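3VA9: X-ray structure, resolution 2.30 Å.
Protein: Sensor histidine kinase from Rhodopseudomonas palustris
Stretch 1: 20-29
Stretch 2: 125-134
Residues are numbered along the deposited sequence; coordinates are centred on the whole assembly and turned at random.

Stretch 1 (20-29) ALLAISAIQQ
Stretch 2 125-134: IETSLSVLTR

Both stretches are helical throughout, and each helix extends beyond its stretch at both ends. They belong to one chain and run antiparallel, with an angle of 173° between their N-to-C directions and a closest axial approach of 10.1 Å. Phi lies between -51° and -76°, psi between -26° and -53°. Regular i to i+4 backbone hydrogen bonds hold both helices. Examples are Ile 24 N to Ala 20 O at 3.0 Å and Thr 133 N to Leu 129 O at 2.9 Å. The bond from Ile 27 N to Ala 23 O, 3.2 Å, is weak.

The register is set by two CA pairs. Leu 21 CA lies 6.3 Å from Thr 133 CA, and Ile 24 CA lies 6.8 Å from Leu 129 CA. Together the stretches bury 361 Å².

Ala 20 is buried but makes no contact across the pair. Leu 21 (chi1 m, chi2 t) starts sideways, and its end comes nearer to the second helix. Its CD2 is 3.9 Å from Thr 133 O and 4.0 Å from Thr 133 CG2. Leu 22 and Ala 23 are out of reach.

Ile 24 (m, t) points toward the other helix and is the most covered residue, at 79 Å². Its CG2 is 3.9 Å from Leu 129 CD2 and 3.3 Å from Thr 133 OG1. Its CD1 packs 3.8 Å from Leu 132 CB. Thr 133 (chi1 m) directs its hydroxyl back to its own helix: OG1 donates to Leu 129 O at 3.0 Å. This satisfies the hydroxyl beside an apolar neighbour. Leu 129 and Leu 132 both point toward stretch 1, and both are m, t.

Ser 25 points away, and Ala 26 is out of reach. Ile 27 (m, t) points toward the partner helix. Its CG2 lies 4.0 Å from Leu 129 CD2, so this methyl is shared by Ile 24 and Ile 27.

The CA-to-CB bond of Gln 28 points sideways; chi1 and chi2 are both t and chi3 is 90°. Its CB is 3.6 Å from Leu 129 CD1. Its amide then makes the one hydrogen bond across the stretches: NE2 donates to Glu 126 OE1 at 3.3 Å, with an N-H...acceptor angle of 157°. Glu 126 also starts sideways. Chi1 at -69°, chi2 at -46° and chi3 at -47° bring its carboxylate nearer. This polar link borders the apolar packing around Leu 129. Gln 29 makes no contact across the pair.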

# COMPACT_ATOMS: atom_id res chain seq x y z
N ALA A 20 5.10 10.70 12.72
CA ALA A 20 4.50 9.40 12.44
C ALA A 20 3.24 9.51 11.57
O ALA A 20 2.99 8.66 10.72
CB ALA A 20 4.18 8.66 13.74
N LEU A 21 2.47 10.57 11.78
CA LEU A 21 1.25 10.80 11.01
C LEU A 21 1.55 11.15 9.56
O LEU A 21 0.82 10.75 8.65
CB LEU A 21 0.39 11.88 11.66
CG LEU A 21 -0.18 11.59 13.05
CD1 LEU A 21 -0.96 12.79 13.58
CD2 LEU A 21 -1.04 10.34 13.05
N LEU A 22 2.63 11.90 9.34
CA LEU A 22 3.10 12.19 8.00
C LEU A 22 3.43 10.89 7.30
O LEU A 22 2.98 10.63 6.18
CB LEU A 22 4.35 13.07 8.04
CG LEU A 22 4.16 14.53 8.46
CD1 LEU A 22 5.52 15.23 8.58
CD2 LEU A 22 3.26 15.25 7.46
N ALA A 23 4.21 10.06 7.99
CA ALA A 23 4.66 8.78 7.45
C ALA A 23 3.49 7.86 7.09
O ALA A 23 3.55 7.13 6.11
CB ALA A 23 5.60 8.09 8.44
N ILE A 24 2.43 7.91 7.89
CA ILE A 24 1.25 7.08 7.67
C ILE A 24 0.48 7.52 6.43
O ILE A 24 -0.04 6.70 5.68
CB ILE A 24 0.31 7.12 8.89
CG1 ILE A 24 0.93 6.35 10.06
CG2 ILE A 24 -1.05 6.54 8.55
CD1 ILE A 24 0.16 6.49 11.35
N SER A 25 0.41 8.83 6.23
CA SER A 25 -0.27 9.40 5.08
C SER A 25 0.52 9.15 3.80
O SER A 25 -0.05 8.96 2.73
CB SER A 25 -0.47 10.91 5.29
OG SER A 25 -0.51 11.59 4.05
N ALA A 26 1.84 9.15 3.92
CA ALA A 26 2.71 8.86 2.79
C ALA A 26 2.60 7.40 2.35
O ALA A 26 2.85 7.07 1.19
CB ALA A 26 4.15 9.22 3.13
N ILE A 27 2.21 6.53 3.28
CA ILE A 27 2.02 5.12 2.96
C ILE A 27 0.71 4.88 2.19
O ILE A 27 0.68 4.15 1.20
CB ILE A 27 2.07 4.24 4.23
CG1 ILE A 27 3.52 4.13 4.70
CG2 ILE A 27 1.49 2.86 3.95
CD1 ILE A 27 3.67 3.54 6.06
N GLN A 28 -0.36 5.51 2.66
CA GLN A 28 -1.62 5.55 1.93
C GLN A 28 -1.40 6.05 0.50
O GLN A 28 -1.84 5.41 -0.45
CB GLN A 28 -2.59 6.47 2.68
CG GLN A 28 -3.80 6.90 1.89
CD GLN A 28 -4.55 8.03 2.59
OE1 GLN A 28 -4.28 9.21 2.37
NE2 GLN A 28 -5.50 7.66 3.44
N GLN A 29 -0.71 7.18 0.37
CA GLN A 29 -0.37 7.73 -0.94
C GLN A 29 0.29 6.71 -1.87
O GLN A 29 -0.16 6.51 -3.00
CB GLN A 29 0.54 8.96 -0.80
CG GLN A 29 1.04 9.52 -2.12
CD GLN A 29 1.99 10.70 -1.95
OE1 GLN A 29 2.31 11.10 -0.83
NE2 GLN A 29 2.45 11.26 -3.07
N ILE A 125 -6.74 -2.25 4.07
CA ILE A 125 -5.57 -1.41 4.30
C ILE A 125 -5.96 -0.05 4.87
O ILE A 125 -5.34 0.43 5.82
CB ILE A 125 -4.74 -1.24 3.03
CG1 ILE A 125 -3.99 -2.53 2.71
CG2 ILE A 125 -3.75 -0.09 3.20
CD1 ILE A 125 -3.61 -2.67 1.25
N GLU A 126 -6.99 0.58 4.30
CA GLU A 126 -7.45 1.88 4.78
C GLU A 126 -7.87 1.80 6.25
O GLU A 126 -7.55 2.68 7.04
CB GLU A 126 -8.60 2.43 3.93
CG GLU A 126 -8.18 2.85 2.52
CD GLU A 126 -6.91 3.69 2.51
OE1 GLU A 126 -6.81 4.64 3.32
OE2 GLU A 126 -6.01 3.41 1.69
N THR A 127 -8.59 0.74 6.60
CA THR A 127 -8.92 0.46 7.98
C THR A 127 -7.66 0.31 8.83
O THR A 127 -7.56 0.84 9.95
CB THR A 127 -9.75 -0.84 8.09
OG1 THR A 127 -10.94 -0.71 7.30
CG2 THR A 127 -10.12 -1.15 9.54
N SER A 128 -6.68 -0.42 8.29
CA SER A 128 -5.41 -0.65 8.96
C SER A 128 -4.66 0.66 9.21
O SER A 128 -4.10 0.86 10.28
CB SER A 128 -4.55 -1.60 8.13
OG SER A 128 -3.43 -2.04 8.86
N LEU A 129 -4.67 1.54 8.22
CA LEU A 129 -4.02 2.84 8.36
C LEU A 129 -4.73 3.74 9.38
O LEU A 129 -4.08 4.48 10.12
CB LEU A 129 -3.87 3.52 7.00
CG LEU A 129 -2.79 2.91 6.09
CD1 LEU A 129 -2.90 3.45 4.69
CD2 LEU A 129 -1.39 3.17 6.66
N SER A 130 -6.06 3.66 9.44
CA SER A 130 -6.82 4.43 10.42
C SER A 130 -6.49 4.02 11.84
O SER A 130 -6.31 4.88 12.71
CB SER A 130 -8.33 4.29 10.18
OG SER A 130 -8.71 4.92 8.97
N VAL A 131 -6.41 2.72 12.08
CA VAL A 131 -6.06 2.21 13.40
C VAL A 131 -4.74 2.81 13.88
O VAL A 131 -4.63 3.23 15.03
CB VAL A 131 -5.95 0.67 13.41
CG1 VAL A 131 -5.25 0.19 14.67
CG2 VAL A 131 -7.33 0.04 13.28
N LEU A 132 -3.75 2.84 12.99
CA LEU A 132 -2.47 3.46 13.30
C LEU A 132 -2.60 4.96 13.57
O LEU A 132 -2.03 5.48 14.54
CB LEU A 132 -1.47 3.21 12.17
CG LEU A 132 -0.80 1.84 12.14
CD1 LEU A 132 -0.10 1.60 10.81
CD2 LEU A 132 0.19 1.69 13.30
N THR A 133 -3.35 5.65 12.71
CA THR A 133 -3.56 7.09 12.82
C THR A 133 -4.27 7.46 14.13
O THR A 133 -3.80 8.31 14.88
CB THR A 133 -4.37 7.64 11.63
OG1 THR A 133 -3.63 7.43 10.42
CG2 THR A 133 -4.63 9.12 11.81
N ARG A 134 -5.41 6.83 14.37
CA ARG A 134 -6.15 7.04 15.61
C ARG A 134 -5.29 6.75 16.84
O ARG A 134 -5.32 7.50 17.82
CB ARG A 134 -7.44 6.21 15.64
CG ARG A 134 -8.57 6.81 14.82
CD ARG A 134 -9.86 6.01 14.94
NE ARG A 134 -9.94 4.93 13.96
CZ ARG A 134 -9.67 3.66 14.22
NH1 ARG A 134 -9.29 3.30 15.44
NH2 ARG A 134 -9.77 2.75 13.26